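Local coordinates for protein charybdin (Charybdis maritima, PDB 2B7U) that belongs to the plant ribosome-inactivating proteins, here as a single chain in which a mixed beta sheet packs against a helical bundle, at residues A[10-15]-A[58-63]; A[18-23]-A[181-186]; A[129-134]-A[158-163]; A[172-177]-A[188-193]. All blocks are in the same frame, centred on the assembly; numbering follows the deposited sequence.

Contact 1 of 4, residues A[10-15]-A[58-63]; sequences FTVELD and FDLKLT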
loop_
_atom_site.group_PDB
_atom_site.type_symbol
_atom_site.label_atom_id
_atom_site.label_comp_id
_atom_site.label_asym_id
_atom_site.label_seq_id
_atom_site.Cartn_x
_atom_site.Cartn_y
_atom_site.Cartn_z
ATOM N N PHE A 10 -3.072 2.374 15.055
ATOM C CA PHE A 10 -2.401 1.181 15.570
ATOM C C PHE A 10 -1.009 1.097 14.956
ATOM O O PHE A 10 -0.698 1.826 13.991
ATOM C CB PHE A 10 -3.228 -0.091 15.274
ATOM C CG PHE A 10 -3.362 -0.420 13.802
ATOM C CD1 PHE A 10 -2.404 -1.187 13.163
ATOM C CD2 PHE A 10 -4.453 0.027 13.059
ATOM C CE1 PHE A 10 -2.494 -1.470 11.819
ATOM C CE2 PHE A 10 -4.546 -0.251 11.721
ATOM C CZ PHE A 10 -3.588 -1.018 11.096
ATOM N N THR A 11 -0.199 0.219 15.534
ATOM C CA THR A 11 1.149 -0.076 15.065
ATOM C C THR A 11 1.294 -1.582 14.873
ATOM O O THR A 11 0.853 -2.376 15.730
ATOM C CB THR A 11 2.229 0.449 16.044
ATOM O OG1 THR A 11 2.100 1.873 16.207
ATOM C CG2 THR A 11 3.650 0.125 15.550
ATOM N N VAL A 12 1.877 -1.974 13.752
ATOM C CA VAL A 12 2.250 -3.375 13.497
ATOM C C VAL A 12 3.767 -3.419 13.303
ATOM O O VAL A 12 4.346 -2.488 12.757
ATOM C CB VAL A 12 1.513 -4.023 12.280
ATOM C CG1 VAL A 12 0.066 -4.274 12.646
ATOM C CG2 VAL A 12 1.601 -3.158 11.003
ATOM N N GLU A 13 4.386 -4.517 13.709
ATOM C CA GLU A 13 5.839 -4.622 13.681
ATOM C C GLU A 13 6.256 -5.962 13.091
ATOM O O GLU A 13 5.687 -7.000 13.415
ATOM C CB GLU A 13 6.396 -4.417 15.090
ATOM C CG GLU A 13 7.897 -4.574 15.209
ATOM C CD GLU A 13 8.422 -4.271 16.611
ATOM O OE1 GLU A 13 7.609 -3.883 17.500
ATOM O OE2 GLU A 13 9.650 -4.428 16.835
ATOM N N LEU A 14 7.233 -5.932 12.198
ATOM C CA LEU A 14 7.763 -7.146 11.591
ATOM C C LEU A 14 9.283 -7.143 11.620
ATOM O O LEU A 14 9.913 -6.156 11.223
ATOM C CB LEU A 14 7.266 -7.275 10.157
ATOM C CG LEU A 14 7.581 -8.588 9.435
ATOM C CD1 LEU A 14 6.892 -9.772 10.091
ATOM C CD2 LEU A 14 7.186 -8.492 7.984
ATOM N N ASP A 15 9.877 -8.239 12.094
ATOM C CA ASP A 15 11.319 -8.407 11.941
ATOM C C ASP A 15 11.629 -9.180 10.663
ATOM O O ASP A 15 11.080 -10.247 10.430
ATOM C CB ASP A 15 11.984 -9.092 13.120
ATOM C CG ASP A 15 13.511 -8.961 13.054
ATOM O OD1 ASP A 15 14.177 -9.770 12.371
ATOM O OD2 ASP A 15 14.072 -7.996 13.629
ATOM N N PHE A 58 -1.779 4.544 10.298
ATOM C CA PHE A 58 -1.218 3.505 11.147
ATOM C C PHE A 58 0.293 3.493 10.925
ATOM O O PHE A 58 0.784 4.036 9.940
ATOM C CB PHE A 58 -1.818 2.130 10.851
ATOM C CG PHE A 58 -1.470 1.573 9.499
ATOM C CD1 PHE A 58 -0.473 0.620 9.367
ATOM C CD2 PHE A 58 -2.167 1.975 8.366
ATOM C CE1 PHE A 58 -0.181 0.059 8.114
ATOM C CE2 PHE A 58 -1.876 1.440 7.119
ATOM C CZ PHE A 58 -0.881 0.487 6.991
ATOM N N ASP A 59 1.014 2.894 11.862
ATOM C CA ASP A 59 2.462 2.780 11.747
ATOM C C ASP A 59 2.914 1.345 11.498
ATOM O O ASP A 59 2.354 0.393 12.060
ATOM C CB ASP A 59 3.104 3.278 13.027
ATOM C CG ASP A 59 3.309 4.770 13.055
ATOM O OD1 ASP A 59 3.000 5.478 12.063
ATOM O OD2 ASP A 59 3.835 5.246 14.095
ATOM N N LEU A 60 3.906 1.209 10.620
ATOM C CA LEU A 60 4.499 -0.072 10.252
ATOM C C LEU A 60 5.962 -0.015 10.674
ATOM O O LEU A 60 6.740 0.716 10.094
ATOM C CB LEU A 60 4.388 -0.292 8.742
ATOM C CG LEU A 60 5.171 -1.456 8.142
ATOM C CD1 LEU A 60 4.720 -2.787 8.719
ATOM C CD2 LEU A 60 5.079 -1.430 6.600
ATOM N N LYS A 61 6.312 -0.782 11.698
ATOM C CA LYS A 61 7.677 -0.789 12.224
ATOM C C LYS A 61 8.405 -2.005 11.669
ATOM O O LYS A 61 7.940 -3.147 11.812
ATOM C CB LYS A 61 7.651 -0.823 13.756
ATOM C CG LYS A 61 9.005 -0.617 14.424
ATOM C CD LYS A 61 8.752 -0.146 15.868
ATOM C CE LYS A 61 9.955 -0.168 16.748
ATOM N NZ LYS A 61 9.541 0.070 18.175
ATOM N N LEU A 62 9.530 -1.765 11.006
ATOM C CA LEU A 62 10.299 -2.825 10.365
ATOM C C LEU A 62 11.680 -2.851 10.979
ATOM O O LEU A 62 12.321 -1.825 11.064
ATOM C CB LEU A 62 10.423 -2.567 8.871
ATOM C CG LEU A 62 9.120 -2.469 8.083
ATOM C CD1 LEU A 62 9.419 -2.119 6.622
ATOM C CD2 LEU A 62 8.316 -3.722 8.182
ATOM N N THR A 63 12.121 -4.038 11.371
ATOM C CA THR A 63 13.393 -4.171 12.066
ATOM C C THR A 63 14.232 -5.243 11.392
ATOM O O THR A 63 13.720 -6.275 10.942
ATOM C CB THR A 63 13.156 -4.532 13.525
ATOM O OG1 THR A 63 12.513 -3.440 14.206
ATOM C CG2 THR A 63 14.436 -4.825 14.191
HETATM O O HOH W 1 4.047 3.749 16.257
HETATM O O HOH W 2 8.879 -2.376 19.224
#
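Phe58 sets its CB over the centre of the Phe10 ring, a CH-pi contact with CB 3.7 Å from the ring centroid. Both place CG between the backbone N and the carbonyl carbon (chi1 65° in Phe10, 67° in Phe58), and the side chains lie alongside each other. Their ring planes are nearly parallel, 12° apart, but offset with little ring-on-ring overlap. This phenylalanine end is the tight part; along the apolar face the spacing widens, to 3.9 Å between Val12 CG2 and Leu60 CD1 and 4.2 Å between Leu14 CB and Leu62 CD2. Helices close over it: Leu35 touches both phenylalanines, and Phe165 touches Leu14, Leu60 and Leu62.

The reverse face is polar and water-bridged. One water bonds Thr11 OG1 and donates to Asp59 OD2 (2.6 Å), while Asp59 OD1 forms a salt bridge with Arg72. Glu13 and Lys61 extend in parallel, yet Glu13 OE1 and Lys61 NZ stay 4.5 Å apart, too far for a salt bridge; a second water fills in, donating to OE1 and accepting from NZ. Between the faces run five backbone hydrogen bonds. Val12 bonds through N to Asp59 O and through O to Lys61 N (2.8 Å), and Leu14 likewise to Lys61 and Thr63. One residue bonding two partners two apart is the parallel pattern, here joining edge strand 7-15 to strand 56-64 of the mixed sheet, with helix 21-35 in the beta-alpha-beta crossover between them.

Contact 2 of 4, residues A[18-23]-A[181-186]; sequences RLTGQT and NLESSE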
loop_
_atom_site.group_PDB
_atom_site.type_symbol
_atom_site.label_atom_id
_atom_site.label_comp_id
_atom_site.label_asym_id
_atom_site.label_seq_id
_atom_site.Cartn_x
_atom_site.Cartn_y
_atom_site.Cartn_z
ATOM N N ARG A 18 14.264 -13.359 10.136
ATOM C CA ARG A 18 13.757 -14.745 10.073
ATOM C C ARG A 18 12.545 -14.886 9.130
ATOM O O ARG A 18 11.879 -15.926 9.115
ATOM C CB ARG A 18 13.440 -15.261 11.500
ATOM C CG ARG A 18 11.965 -15.287 11.983
ATOM C CD ARG A 18 11.222 -13.978 11.772
ATOM N NE ARG A 18 9.763 -14.127 11.870
ATOM C CZ ARG A 18 8.884 -13.334 11.256
ATOM N NH1 ARG A 18 9.307 -12.346 10.477
ATOM N NH2 ARG A 18 7.576 -13.525 11.409
ATOM N N LEU A 19 12.281 -13.845 8.345
ATOM C CA LEU A 19 11.071 -13.759 7.531
ATOM C C LEU A 19 11.010 -14.916 6.526
ATOM O O LEU A 19 11.988 -15.185 5.826
ATOM C CB LEU A 19 11.055 -12.422 6.765
ATOM C CG LEU A 19 9.831 -11.503 6.764
ATOM C CD1 LEU A 19 9.809 -10.690 5.473
ATOM C CD2 LEU A 19 8.554 -12.209 6.974
ATOM N N THR A 20 9.862 -15.587 6.451
ATOM C CA THR A 20 9.634 -16.614 5.440
ATOM C C THR A 20 8.385 -16.262 4.641
ATOM O O THR A 20 7.636 -15.358 5.026
ATOM C CB THR A 20 9.429 -18.002 6.062
ATOM O OG1 THR A 20 8.191 -18.047 6.787
ATOM C CG2 THR A 20 10.572 -18.338 6.989
ATOM N N GLY A 21 8.161 -16.990 3.548
ATOM C CA GLY A 21 6.946 -16.825 2.736
ATOM C C GLY A 21 5.704 -16.919 3.592
ATOM O O GLY A 21 4.788 -16.089 3.479
ATOM N N GLN A 22 5.687 -17.908 4.482
ATOM C CA GLN A 22 4.542 -18.143 5.344
ATOM C C GLN A 22 4.340 -17.034 6.369
ATOM O O GLN A 22 3.217 -16.548 6.551
ATOM C CB GLN A 22 4.675 -19.497 6.055
ATOM C CG GLN A 22 4.213 -20.698 5.244
ATOM C CD GLN A 22 4.623 -20.655 3.788
ATOM O OE1 GLN A 22 5.811 -20.620 3.477
ATOM N NE2 GLN A 22 3.638 -20.691 2.883
ATOM N N THR A 23 5.412 -16.589 7.024
ATOM C CA THR A 23 5.232 -15.549 8.053
ATOM C C THR A 23 4.946 -14.154 7.453
ATOM O O THR A 23 4.272 -13.337 8.067
ATOM C CB THR A 23 6.390 -15.506 9.038
ATOM O OG1 THR A 23 7.609 -15.220 8.346
ATOM C CG2 THR A 23 6.489 -16.839 9.761
ATOM N N ASN A 181 8.485 -15.936 -3.668
ATOM C CA ASN A 181 9.818 -15.596 -4.181
ATOM C C ASN A 181 10.718 -14.960 -3.112
ATOM O O ASN A 181 11.861 -14.578 -3.379
ATOM C CB ASN A 181 9.672 -14.654 -5.375
ATOM C CG ASN A 181 9.160 -15.360 -6.627
ATOM O OD1 ASN A 181 9.875 -16.172 -7.223
ATOM N ND2 ASN A 181 7.935 -15.053 -7.033
ATOM N N LEU A 182 10.214 -14.900 -1.884
ATOM C CA LEU A 182 10.801 -14.082 -0.835
ATOM C C LEU A 182 12.226 -14.472 -0.455
ATOM O O LEU A 182 13.101 -13.622 -0.351
ATOM C CB LEU A 182 9.905 -14.133 0.399
ATOM C CG LEU A 182 10.214 -13.167 1.527
ATOM C CD1 LEU A 182 9.883 -11.732 1.148
ATOM C CD2 LEU A 182 9.442 -13.604 2.740
ATOM N N GLU A 183 12.453 -15.763 -0.274
ATOM C CA GLU A 183 13.755 -16.237 0.204
ATOM C C GLU A 183 14.744 -16.510 -0.927
ATOM O O GLU A 183 15.844 -17.026 -0.680
ATOM C CB GLU A 183 13.557 -17.470 1.078
ATOM C CG GLU A 183 12.729 -17.192 2.331
ATOM C CD GLU A 183 12.915 -18.256 3.394
ATOM O OE1 GLU A 183 13.930 -18.196 4.130
ATOM O OE2 GLU A 183 12.050 -19.154 3.491
ATOM N N SER A 184 14.371 -16.149 -2.154
ATOM C CA SER A 184 15.233 -16.324 -3.318
ATOM C C SER A 184 16.493 -15.479 -3.200
ATOM O O SER A 184 16.448 -14.348 -2.715
ATOM C CB SER A 184 14.482 -15.950 -4.598
ATOM O OG SER A 184 15.314 -16.109 -5.738
ATOM N N SER A 185 17.613 -16.043 -3.650
ATOM C CA SER A 185 18.896 -15.337 -3.676
ATOM C C SER A 185 19.040 -14.426 -4.900
ATOM O O SER A 185 19.888 -13.526 -4.910
ATOM C CB SER A 185 20.056 -16.341 -3.637
ATOM O OG SER A 185 19.980 -17.262 -4.716
ATOM N N GLU A 186 18.229 -14.669 -5.930
ATOM C CA GLU A 186 18.231 -13.838 -7.129
ATOM C C GLU A 186 17.104 -12.813 -7.025
ATOM O O GLU A 186 16.176 -12.991 -6.230
ATOM C CB GLU A 186 18.044 -14.692 -8.393
ATOM C CG GLU A 186 19.329 -15.381 -8.906
ATOM C CD GLU A 186 19.190 -15.921 -10.334
ATOM O OE1 GLU A 186 18.477 -15.293 -11.157
ATOM O OE2 GLU A 186 19.801 -16.974 -10.641
#
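Leu182 drives one methyl, CD2, against the peptide between Thr20 and Gly21, 3.4 Å from Thr20 O and 3.7 Å from Gly21 N. Its CG is anti to the backbone N (chi1 -170°), and the CD2 methyl makes the contact at the start of helix 21-35. The same CD2 also meets Leu19 CD1 at 4.0 Å; these two side chains cross at about a right angle. Tyr24 of the helix touches both leucines.

The backbone that Leu182 presses on is fixed by a capping box. Thr20, the N-cap residue, accepts on OG1 from Thr23 N (3.1 Å), and Thr23 OG1 accepts in return from Thr20 N (3.0 Å). Thr20 OG1 sits between its own backbone N and carbonyl carbon (chi1 68°), while CG2 lies beside the backbone N, 3.9 Å from Glu183 OE2. That glutamate lies alongside Thr20, its OE2 3.8 Å from Thr20 CB. Leu19 O is taken by Lys135 NZ of helix 135-147. Leu182 and Glu183 occupy the middle of a type I turn running from Asn181 to Ser184, and Ser184 OG accepts from Glu186 N in an ST turn that starts from Ser184, the last residue of that turn.

Contact 3 of 4, residues A[129-134]-A[158-163]; sequences LDISYN and LIVVSQ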
loop_
_atom_site.group_PDB
_atom_site.type_symbol
_atom_site.label_atom_id
_atom_site.label_comp_id
_atom_site.label_asym_id
_atom_site.label_seq_id
_atom_site.Cartn_x
_atom_site.Cartn_y
_atom_site.Cartn_z
ATOM N N LEU A 129 9.667 -1.416 -12.068
ATOM C CA LEU A 129 9.835 -2.762 -12.593
ATOM C C LEU A 129 11.285 -3.249 -12.604
ATOM O O LEU A 129 11.520 -4.427 -12.870
ATOM C CB LEU A 129 9.231 -2.863 -14.001
ATOM C CG LEU A 129 7.714 -2.640 -14.081
ATOM C CD1 LEU A 129 7.220 -2.800 -15.516
ATOM C CD2 LEU A 129 6.926 -3.577 -13.152
ATOM N N ASP A 130 12.245 -2.368 -12.303
ATOM C CA ASP A 130 13.665 -2.724 -12.347
ATOM C C ASP A 130 14.250 -2.858 -10.945
ATOM O O ASP A 130 15.467 -3.016 -10.774
ATOM C CB ASP A 130 14.444 -1.685 -13.164
ATOM C CG ASP A 130 14.188 -1.805 -14.671
ATOM O OD1 ASP A 130 13.861 -2.915 -15.163
ATOM O OD2 ASP A 130 14.329 -0.779 -15.381
ATOM N N ILE A 131 13.377 -2.784 -9.945
ATOM C CA ILE A 131 13.757 -2.887 -8.545
ATOM C C ILE A 131 13.434 -4.287 -8.039
ATOM O O ILE A 131 12.433 -4.887 -8.438
ATOM C CB ILE A 131 13.001 -1.810 -7.724
ATOM C CG1 ILE A 131 13.532 -0.422 -8.089
ATOM C CG2 ILE A 131 13.107 -2.062 -6.215
ATOM C CD1 ILE A 131 12.731 0.720 -7.538
ATOM N N SER A 132 14.272 -4.809 -7.145
ATOM C CA SER A 132 14.057 -6.154 -6.625
ATOM C C SER A 132 13.251 -6.106 -5.350
ATOM O O SER A 132 13.438 -5.203 -4.531
ATOM C CB SER A 132 15.392 -6.861 -6.353
ATOM O OG SER A 132 15.147 -8.158 -5.820
ATOM N N TYR A 133 12.355 -7.091 -5.182
ATOM C CA TYR A 133 11.417 -7.126 -4.056
ATOM C C TYR A 133 11.474 -8.436 -3.288
ATOM O O TYR A 133 10.449 -9.051 -3.004
ATOM C CB TYR A 133 9.997 -6.906 -4.551
ATOM C CG TYR A 133 9.838 -5.625 -5.303
ATOM C CD1 TYR A 133 9.621 -5.616 -6.675
ATOM C CD2 TYR A 133 9.874 -4.416 -4.647
ATOM C CE1 TYR A 133 9.470 -4.424 -7.350
ATOM C CE2 TYR A 133 9.712 -3.233 -5.316
ATOM C CZ TYR A 133 9.501 -3.239 -6.670
ATOM O OH TYR A 133 9.366 -2.050 -7.330
ATOM N N ASN A 134 12.677 -8.894 -2.985
ATOM C CA ASN A 134 12.822 -10.098 -2.184
ATOM C C ASN A 134 13.218 -9.729 -0.743
ATOM O O ASN A 134 13.265 -8.554 -0.376
ATOM C CB ASN A 134 13.783 -11.084 -2.850
ATOM C CG ASN A 134 15.186 -10.560 -2.975
ATOM O OD1 ASN A 134 15.520 -9.486 -2.474
ATOM N ND2 ASN A 134 16.041 -11.340 -3.636
ATOM N N LEU A 158 11.633 3.346 -0.175
ATOM C CA LEU A 158 10.191 3.562 -0.015
ATOM C C LEU A 158 9.366 2.831 -1.086
ATOM O O LEU A 158 8.259 2.336 -0.787
ATOM C CB LEU A 158 9.881 5.066 0.023
ATOM C CG LEU A 158 10.371 5.799 1.284
ATOM C CD1 LEU A 158 10.237 7.337 1.133
ATOM C CD2 LEU A 158 9.643 5.347 2.574
ATOM N N ILE A 159 9.912 2.694 -2.299
ATOM C CA ILE A 159 9.262 1.878 -3.315
ATOM C C ILE A 159 9.164 0.419 -2.843
ATOM O O ILE A 159 8.118 -0.211 -2.953
ATOM C CB ILE A 159 9.990 1.939 -4.669
ATOM C CG1 ILE A 159 9.895 3.342 -5.239
ATOM C CG2 ILE A 159 9.404 0.939 -5.626
ATOM C CD1 ILE A 159 10.834 3.640 -6.344
ATOM N N VAL A 160 10.267 -0.111 -2.315
ATOM C CA VAL A 160 10.251 -1.486 -1.856
ATOM C C VAL A 160 9.214 -1.678 -0.736
ATOM O O VAL A 160 8.412 -2.621 -0.757
ATOM C CB VAL A 160 11.673 -1.930 -1.393
ATOM C CG1 VAL A 160 11.613 -3.258 -0.706
ATOM C CG2 VAL A 160 12.599 -1.983 -2.593
ATOM N N VAL A 161 9.200 -0.778 0.247
ATOM C CA VAL A 161 8.222 -0.888 1.313
ATOM C C VAL A 161 6.782 -0.739 0.785
ATOM O O VAL A 161 5.881 -1.527 1.122
ATOM C CB VAL A 161 8.501 0.140 2.410
ATOM C CG1 VAL A 161 7.335 0.204 3.384
ATOM C CG2 VAL A 161 9.828 -0.170 3.105
ATOM N N SER A 162 6.549 0.241 -0.068
ATOM C CA SER A 162 5.214 0.438 -0.644
ATOM C C SER A 162 4.754 -0.802 -1.404
ATOM O O SER A 162 3.590 -1.208 -1.271
ATOM C CB SER A 162 5.202 1.655 -1.554
ATOM O OG SER A 162 3.872 1.939 -1.977
ATOM N N GLN A 163 5.623 -1.394 -2.222
ATOM C CA GLN A 163 5.246 -2.560 -3.000
ATOM C C GLN A 163 4.984 -3.749 -2.095
ATOM O O GLN A 163 3.944 -4.413 -2.182
ATOM C CB GLN A 163 6.301 -2.895 -4.034
ATOM C CG GLN A 163 6.408 -1.903 -5.164
ATOM C CD GLN A 163 5.243 -1.999 -6.105
ATOM O OE1 GLN A 163 4.641 -3.064 -6.255
ATOM N NE2 GLN A 163 4.880 -0.872 -6.734
#
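Tyr133 overlaps the aliphatic part of Gln163: CE2 lies 3.6 Å from Gln163 CG, and CZ and OH also approach that methylene. The two side chains cross at a slant, with the ring and amide planes 45° apart. CB and CG of Gln163 make the contact; the chain bends at chi2 (-73°), and the amide NE2 bonds Glu199 OE1. Val160 CA comes up at the edge of the tyrosine ring, in its plane, 3.9 Å from CE2, so the ring edge rests directly on the helix backbone. At its far end the hydroxyl OH touches Ile159 CG2 at 3.4 Å, while its polar need is met by a hydrogen bond with the backbone oxygen of Ile128. The ring is thus held at its tip as well as along its edge.

Ile131 extends the apolar contact on two branches. Its CG2 meets Val160 CG2 at 3.7 Å, and its CD1 meets Ile159 CD1 at 3.7 Å, the latter two side chains crossing at about a right angle. Val160 CG2 in addition lies 3.9 Å from Ser132 O. All the main partners are buried, and the contact is made by van der Waals packing.

The loop 129-134 lies along helix 151-170 and leads into helix 135-147, whose first turn Asn134 caps. Leu120 and Ala124 of helix 117-124 touch Ile159, Phe178 of helix 172-180 meets the Tyr133 ring, and on another flank of helix 151-170 Leu158 and Val161 touch strand 80-84.

Contact 4 of 4, residues A[172-177]-A[188-193]; sequences VDIANH and VKLPQW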
loop_
_atom_site.group_PDB
_atom_site.type_symbol
_atom_site.label_atom_id
_atom_site.label_comp_id
_atom_site.label_asym_id
_atom_site.label_seq_id
_atom_site.Cartn_x
_atom_site.Cartn_y
_atom_site.Cartn_z
ATOM N N VAL A 172 -4.308 -9.820 -3.708
ATOM C CA VAL A 172 -3.982 -11.211 -3.432
ATOM C C VAL A 172 -2.801 -11.717 -4.240
ATOM O O VAL A 172 -1.894 -12.352 -3.683
ATOM C CB VAL A 172 -5.249 -12.101 -3.681
ATOM C CG1 VAL A 172 -4.920 -13.588 -3.546
ATOM C CG2 VAL A 172 -6.370 -11.670 -2.703
ATOM N N ASP A 173 -2.807 -11.456 -5.537
ATOM C CA ASP A 173 -1.804 -12.046 -6.453
ATOM C C ASP A 173 -0.425 -11.433 -6.201
ATOM O O ASP A 173 0.603 -12.091 -6.418
ATOM C CB ASP A 173 -2.204 -11.834 -7.914
ATOM C CG ASP A 173 -3.419 -12.641 -8.301
ATOM O OD1 ASP A 173 -3.354 -13.880 -8.170
ATOM O OD2 ASP A 173 -4.430 -12.034 -8.700
ATOM N N ILE A 174 -0.404 -10.180 -5.758
ATOM C CA ILE A 174 0.846 -9.473 -5.444
ATOM C C ILE A 174 1.440 -10.034 -4.150
ATOM O O ILE A 174 2.643 -10.376 -4.111
ATOM C CB ILE A 174 0.660 -7.938 -5.411
ATOM C CG1 ILE A 174 0.219 -7.458 -6.795
ATOM C CG2 ILE A 174 1.956 -7.247 -5.036
ATOM C CD1 ILE A 174 -0.003 -5.977 -6.917
ATOM N N ALA A 175 0.620 -10.167 -3.099
ATOM C CA ALA A 175 1.063 -10.817 -1.865
ATOM C C ALA A 175 1.619 -12.208 -2.138
ATOM O O ALA A 175 2.688 -12.563 -1.627
ATOM C CB ALA A 175 -0.025 -10.911 -0.850
ATOM N N ASN A 176 0.908 -12.977 -2.946
ATOM C CA ASN A 176 1.363 -14.343 -3.303
ATOM C C ASN A 176 2.712 -14.299 -3.993
ATOM O O ASN A 176 3.628 -15.086 -3.671
ATOM C CB ASN A 176 0.353 -15.066 -4.202
ATOM C CG ASN A 176 -0.889 -15.511 -3.459
ATOM O OD1 ASN A 176 -0.897 -15.562 -2.232
ATOM N ND2 ASN A 176 -1.939 -15.852 -4.208
ATOM N N HIS A 177 2.845 -13.384 -4.952
ATOM C CA HIS A 177 4.046 -13.314 -5.746
ATOM C C HIS A 177 5.248 -13.033 -4.874
ATOM O O HIS A 177 6.317 -13.645 -5.029
ATOM C CB HIS A 177 3.939 -12.218 -6.807
ATOM C CG HIS A 177 5.177 -12.080 -7.629
ATOM N ND1 HIS A 177 5.530 -12.994 -8.597
ATOM C CD2 HIS A 177 6.158 -11.149 -7.611
ATOM C CE1 HIS A 177 6.679 -12.629 -9.139
ATOM N NE2 HIS A 177 7.079 -11.516 -8.563
ATOM N N VAL A 188 13.768 -10.631 -7.426
ATOM C CA VAL A 188 12.367 -10.919 -7.641
ATOM C C VAL A 188 11.786 -9.660 -8.240
ATOM O O VAL A 188 11.773 -8.623 -7.580
ATOM C CB VAL A 188 11.664 -11.236 -6.317
ATOM C CG1 VAL A 188 10.157 -11.390 -6.519
ATOM C CG2 VAL A 188 12.270 -12.489 -5.700
ATOM N N LYS A 189 11.357 -9.736 -9.494
ATOM C CA LYS A 189 10.724 -8.589 -10.150
ATOM C C LYS A 189 9.210 -8.671 -10.034
ATOM O O LYS A 189 8.644 -9.754 -9.852
ATOM C CB LYS A 189 11.112 -8.489 -11.633
ATOM C CG LYS A 189 10.422 -9.490 -12.568
ATOM C CD LYS A 189 10.381 -8.973 -14.004
ATOM C CE LYS A 189 9.807 -10.003 -14.972
ATOM N NZ LYS A 189 8.393 -10.374 -14.686
ATOM N N LEU A 190 8.562 -7.520 -10.153
ATOM C CA LEU A 190 7.109 -7.459 -10.199
ATOM C C LEU A 190 6.678 -7.647 -11.651
ATOM O O LEU A 190 7.134 -6.899 -12.501
ATOM C CB LEU A 190 6.664 -6.090 -9.705
ATOM C CG LEU A 190 5.169 -5.776 -9.720
ATOM C CD1 LEU A 190 4.467 -6.410 -8.531
ATOM C CD2 LEU A 190 4.969 -4.282 -9.721
ATOM N N PRO A 191 5.813 -8.641 -11.945
ATOM C CA PRO A 191 5.300 -8.787 -13.306
ATOM C C PRO A 191 4.576 -7.527 -13.771
ATOM O O PRO A 191 3.875 -6.911 -12.989
ATOM C CB PRO A 191 4.330 -9.964 -13.194
ATOM C CG PRO A 191 4.807 -10.726 -12.005
ATOM C CD PRO A 191 5.298 -9.704 -11.063
ATOM N N GLN A 192 4.744 -7.157 -15.037
ATOM C CA GLN A 192 4.159 -5.920 -15.553
ATOM C C GLN A 192 2.636 -5.906 -15.407
ATOM O O GLN A 192 2.044 -4.854 -15.152
ATOM C CB GLN A 192 4.566 -5.684 -17.021
ATOM C CG GLN A 192 4.265 -4.258 -17.503
ATOM C CD GLN A 192 5.002 -3.892 -18.789
ATOM O OE1 GLN A 192 5.348 -2.723 -19.013
ATOM N NE2 GLN A 192 5.232 -4.881 -19.639
ATOM N N TRP A 193 1.986 -7.058 -15.547
ATOM C CA TRP A 193 0.529 -7.087 -15.444
ATOM C C TRP A 193 0.055 -6.692 -14.042
ATOM O O TRP A 193 -1.010 -6.079 -13.870
ATOM C CB TRP A 193 -0.032 -8.436 -15.870
ATOM C CG TRP A 193 0.079 -9.586 -14.916
ATOM C CD1 TRP A 193 1.082 -10.525 -14.865
ATOM C CD2 TRP A 193 -0.863 -9.952 -13.911
ATOM N NE1 TRP A 193 0.809 -11.444 -13.879
ATOM C CE2 TRP A 193 -0.383 -11.119 -13.284
ATOM C CE3 TRP A 193 -2.072 -9.409 -13.476
ATOM C CZ2 TRP A 193 -1.072 -11.741 -12.247
ATOM C CZ3 TRP A 193 -2.753 -10.042 -12.457
ATOM C CH2 TRP A 193 -2.250 -11.186 -11.854
#
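His177 donates from NE2 to Lys189 O, the one hydrogen bond between the two segments. It is short (2.7 Å) but bent, with an N-H...O angle of 144°, and the acceptor stands 23° out of the imidazole plane. The bond implies that NE2 carries a proton. CG of His177 is anti to the backbone N (chi1 178°), and the ring beyond it reaches the loop.

A CH-pi contact adds to this grip: Pro191 CD sits over one face of the His177 ring, 3.7 Å from its centroid and displaced toward the rim, with CD 3.6 Å from NE2. The two side chains meet tip to tip.

Van der Waals contacts come next. Val188 CG1 approaches His177 NE2 at 3.7 Å, and the apolar pair Ile174 CG2 and Leu190 CD1 meets more loosely at 4.4 Å.

A carboxylate-to-ring-edge contact forms the last group. Trp193 presents the edge of its indole to Asp173, whose OD2 lies in the ring plane, 3.9 Å from CH2; the side chains cross at about a right angle. Asp173 OD1 hydrogen-bonds N4 of a bound MES, and Trp193 stacks on Tyr226.

The contact ties helix 172-180 to the loop leading into helix 192-199, with Pro191 at its N-cap position. Leu190 touches Gln195 and Glu199 of that helix and Gln163 of helix 151-170, while Ala175 packs on Ala168 of the latter.

In the fold
Contacts 2, 3 and 4 form a connected group, with contact 1 in the mixed sheet. Contacts 3 and 4 are closest, centres about 11 Å apart: Tyr133 N lies 2.9 Å from Val188 O, probably as a hydrogen bond. Contact 2 is about 14 Å from each, centre to centre; Asn181 O comes within 3.1 Å of Val188 CG2, and Asn134 ND2 approaches the carbonyls of Ser184 and Glu186. Contact 1 meets the group through Leu14 and Leu19, and through Leu62 CD1, 4.0 Å from Val161 CG2. It stays clear of contact 4, nearest atoms about 11 Å apart. The bound MES, probably from crystallisation, lies about 3 Å from the Asp173 side chain in contact 4.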